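Similar to hydroxylamine oxidoreductase (Kuenenia stuttgartiensis, PDB 6H5L) is a multiheme c-type cytochrome related to hydroxylamine oxidoreductase, part of an anammox reductase complex, and probably acts as an oxidoreductase that passes electrons along its hemes. Local coordinates at residues A377-L387 and I456-W464. Residues are numbered along the deposited sequence; the frame is centred on the assembly and turned at random.
Sequences ADQAQKIVEDL and IENMYNRLW
Ala377-Leu387 of helix 356-389 and Ile456-Trp464 of helix 455-476 run antiparallel, their axes 170° apart and 10.0 Å at closest approach, and the CA atoms of Ala377, Ala380 and Val384 lie nearest those of Trp464, Tyr460 and Glu457, respectively. The pair belongs to the bundle of long C-terminal helices of this hydroxylamine oxidoreductase-like chain, where helix 480-513 also packs on Ala380 and Leu387. Tyr460 is the central knob, set into a hole formed by Ala377, Ala380, Gln381 and Val384. With CG anti to the backbone N (chi1 173°), its ring reaches across to the facing helix. The methyl CB of Ala380 meets Tyr460 CD1 obliquely at 3.8 Å, while the backbone N of Gln381 lies over one face of the ring. The extended side chain of Gln381 crosses the tyrosine with amide and ring planes 63° apart. This brings Gln381 OE1 to Tyr460 OH, a plausible hydrogen bond whose modelled length of 2.3 Å is too short to be trusted. Beside the ring, Leu463 splits its branches: CD1 rests on Ala380 CB, and CD2 lies 3.8 Å from Ala377 CB. On the flank, Glu457 turns its carboxylate to Ser454 and Arg400. Toward the other end, Val384 and Ile456 meet tip to tip, with Val384 CG2 4.1 Å from Ile456 CG1. Farther along, Ile456 CD1 touches Leu387 CD1 at 3.6 Å.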
# COMPACT_ATOMS: atom_id res chain seq x y z
N ALA A 377 -35.11 -51.92 14.89
CA ALA A 377 -35.99 -51.36 15.91
C ALA A 377 -37.29 -52.15 16.02
O ALA A 377 -37.82 -52.35 17.12
CB ALA A 377 -36.28 -49.89 15.61
N ASP A 378 -37.82 -52.61 14.89
CA ASP A 378 -39.05 -53.41 14.91
C ASP A 378 -38.83 -54.73 15.64
O ASP A 378 -39.72 -55.19 16.38
CB ASP A 378 -39.54 -53.65 13.49
CG ASP A 378 -40.61 -54.73 13.41
OD1 ASP A 378 -41.69 -54.53 13.99
OD2 ASP A 378 -40.36 -55.77 12.78
N GLN A 379 -37.67 -55.36 15.45
CA GLN A 379 -37.39 -56.61 16.14
C GLN A 379 -37.31 -56.40 17.65
O GLN A 379 -37.75 -57.25 18.43
CB GLN A 379 -36.09 -57.22 15.61
CG GLN A 379 -36.19 -57.71 14.17
CD GLN A 379 -34.83 -57.90 13.52
OE1 GLN A 379 -33.83 -57.32 13.95
NE2 GLN A 379 -34.78 -58.72 12.48
N ALA A 380 -36.74 -55.27 18.07
CA ALA A 380 -36.68 -54.96 19.50
C ALA A 380 -38.07 -54.68 20.06
O ALA A 380 -38.38 -55.06 21.19
CB ALA A 380 -35.75 -53.78 19.75
N GLN A 381 -38.92 -54.00 19.28
CA GLN A 381 -40.27 -53.72 19.74
C GLN A 381 -41.10 -54.99 19.86
O GLN A 381 -41.99 -55.08 20.71
CB GLN A 381 -40.95 -52.72 18.81
CG GLN A 381 -42.28 -52.18 19.33
CD GLN A 381 -42.83 -51.05 18.48
OE1 GLN A 381 -42.09 -50.19 18.02
NE2 GLN A 381 -44.14 -51.07 18.27
N LYS A 382 -40.83 -55.99 19.01
CA LYS A 382 -41.53 -57.27 19.12
C LYS A 382 -41.22 -57.95 20.45
O LYS A 382 -42.11 -58.53 21.07
CB LYS A 382 -41.14 -58.18 17.95
CG LYS A 382 -41.89 -59.50 17.90
CD LYS A 382 -43.37 -59.28 17.61
CE LYS A 382 -44.07 -60.59 17.28
NZ LYS A 382 -44.09 -61.53 18.43
N ILE A 383 -39.97 -57.87 20.89
CA ILE A 383 -39.58 -58.49 22.16
C ILE A 383 -40.30 -57.83 23.32
O ILE A 383 -40.81 -58.50 24.23
CB ILE A 383 -38.05 -58.43 22.33
CG1 ILE A 383 -37.36 -59.29 21.26
CG2 ILE A 383 -37.65 -58.87 23.73
CD1 ILE A 383 -35.87 -59.07 21.18
N VAL A 384 -40.36 -56.49 23.32
CA VAL A 384 -41.01 -55.77 24.41
C VAL A 384 -42.50 -56.06 24.43
O VAL A 384 -43.09 -56.24 25.50
CB VAL A 384 -40.72 -54.26 24.29
CG1 VAL A 384 -41.39 -53.50 25.42
CG2 VAL A 384 -39.22 -54.00 24.28
N GLU A 385 -43.14 -56.10 23.26
CA GLU A 385 -44.58 -56.29 23.21
C GLU A 385 -44.98 -57.72 23.56
O GLU A 385 -46.06 -57.94 24.10
CB GLU A 385 -45.12 -55.90 21.84
CG GLU A 385 -45.04 -54.41 21.55
CD GLU A 385 -45.56 -54.04 20.18
OE1 GLU A 385 -45.76 -52.84 19.91
OE2 GLU A 385 -45.77 -54.96 19.36
N ASP A 386 -44.13 -58.70 23.25
CA ASP A 386 -44.43 -60.07 23.64
C ASP A 386 -44.42 -60.23 25.15
O ASP A 386 -45.25 -60.96 25.71
CB ASP A 386 -43.43 -61.04 23.00
CG ASP A 386 -43.64 -61.19 21.50
OD1 ASP A 386 -44.58 -60.55 20.97
OD2 ASP A 386 -42.87 -61.94 20.87
N LEU A 387 -43.50 -59.55 25.84
CA LEU A 387 -43.52 -59.53 27.30
C LEU A 387 -44.82 -58.95 27.82
O LEU A 387 -45.39 -59.44 28.80
CB LEU A 387 -42.33 -58.74 27.83
CG LEU A 387 -40.92 -59.28 27.57
CD1 LEU A 387 -39.89 -58.19 27.82
CD2 LEU A 387 -40.64 -60.49 28.45
N ILE A 456 -37.22 -51.72 30.39
CA ILE A 456 -37.02 -52.21 29.03
C ILE A 456 -37.69 -51.30 28.01
O ILE A 456 -37.27 -51.24 26.85
CB ILE A 456 -37.51 -53.67 28.91
CG1 ILE A 456 -36.90 -54.34 27.68
CG2 ILE A 456 -39.03 -53.73 28.88
CD1 ILE A 456 -37.12 -55.83 27.63
N GLU A 457 -38.74 -50.58 28.42
CA GLU A 457 -39.41 -49.66 27.49
C GLU A 457 -38.50 -48.49 27.12
O GLU A 457 -38.49 -48.04 25.97
CB GLU A 457 -40.71 -49.16 28.11
CG GLU A 457 -41.86 -50.15 28.01
CD GLU A 457 -43.07 -49.72 28.81
OE1 GLU A 457 -42.97 -49.67 30.05
OE2 GLU A 457 -44.11 -49.41 28.20
N ASN A 458 -37.72 -47.98 28.08
CA ASN A 458 -36.79 -46.91 27.80
C ASN A 458 -35.51 -47.40 27.13
O ASN A 458 -34.85 -46.62 26.44
CB ASN A 458 -36.44 -46.16 29.08
CG ASN A 458 -37.26 -44.90 29.26
OD1 ASN A 458 -38.25 -44.68 28.55
ND2 ASN A 458 -36.87 -44.05 30.21
N MET A 459 -35.15 -48.67 27.31
CA MET A 459 -34.09 -49.24 26.49
C MET A 459 -34.46 -49.18 25.02
O MET A 459 -33.67 -48.73 24.19
CB MET A 459 -33.81 -50.69 26.91
CG MET A 459 -33.34 -50.88 28.33
SD MET A 459 -33.21 -52.62 28.77
CE MET A 459 -32.78 -52.50 30.51
N TYR A 460 -35.66 -49.65 24.68
CA TYR A 460 -36.12 -49.58 23.30
C TYR A 460 -36.27 -48.13 22.85
O TYR A 460 -35.95 -47.79 21.70
CB TYR A 460 -37.45 -50.32 23.14
CG TYR A 460 -38.08 -50.15 21.78
CD1 TYR A 460 -37.37 -50.44 20.63
CD2 TYR A 460 -39.38 -49.68 21.65
CE1 TYR A 460 -37.94 -50.28 19.38
CE2 TYR A 460 -39.96 -49.52 20.41
CZ TYR A 460 -39.24 -49.82 19.28
OH TYR A 460 -39.81 -49.66 18.04
N ASN A 461 -36.76 -47.26 23.74
CA ASN A 461 -36.88 -45.84 23.40
C ASN A 461 -35.53 -45.26 22.99
O ASN A 461 -35.44 -44.52 22.00
CB ASN A 461 -37.47 -45.07 24.58
CG ASN A 461 -38.97 -45.23 24.68
OD1 ASN A 461 -39.64 -45.57 23.71
ND2 ASN A 461 -39.52 -44.97 25.87
N ARG A 462 -34.48 -45.57 23.74
CA ARG A 462 -33.15 -45.10 23.36
C ARG A 462 -32.68 -45.74 22.06
O ARG A 462 -31.86 -45.15 21.35
CB ARG A 462 -32.15 -45.38 24.49
CG ARG A 462 -32.27 -44.43 25.67
CD ARG A 462 -31.18 -44.68 26.70
NE ARG A 462 -31.32 -45.98 27.34
CZ ARG A 462 -32.09 -46.20 28.41
NH1 ARG A 462 -32.78 -45.21 28.95
NH2 ARG A 462 -32.16 -47.42 28.93
N LEU A 463 -33.18 -46.93 21.74
CA LEU A 463 -32.79 -47.58 20.49
C LEU A 463 -33.33 -46.81 19.29
O LEU A 463 -32.58 -46.50 18.35
CB LEU A 463 -33.27 -49.03 20.48
CG LEU A 463 -32.72 -49.99 19.42
CD1 LEU A 463 -32.83 -51.43 19.91
CD2 LEU A 463 -33.44 -49.85 18.08
N TRP A 464 -34.63 -46.50 19.28
CA TRP A 464 -35.25 -45.92 18.10
C TRP A 464 -35.29 -44.40 18.12
O TRP A 464 -35.45 -43.79 17.05
CB TRP A 464 -36.68 -46.47 17.92
CG TRP A 464 -37.68 -45.99 18.93
CD1 TRP A 464 -38.03 -46.61 20.10
CD2 TRP A 464 -38.47 -44.80 18.86
NE1 TRP A 464 -38.99 -45.87 20.76
CE2 TRP A 464 -39.28 -44.76 20.01
CE3 TRP A 464 -38.58 -43.76 17.93
CZ2 TRP A 464 -40.17 -43.72 20.27
CZ3 TRP A 464 -39.47 -42.73 18.18
CH2 TRP A 464 -40.26 -42.72 19.34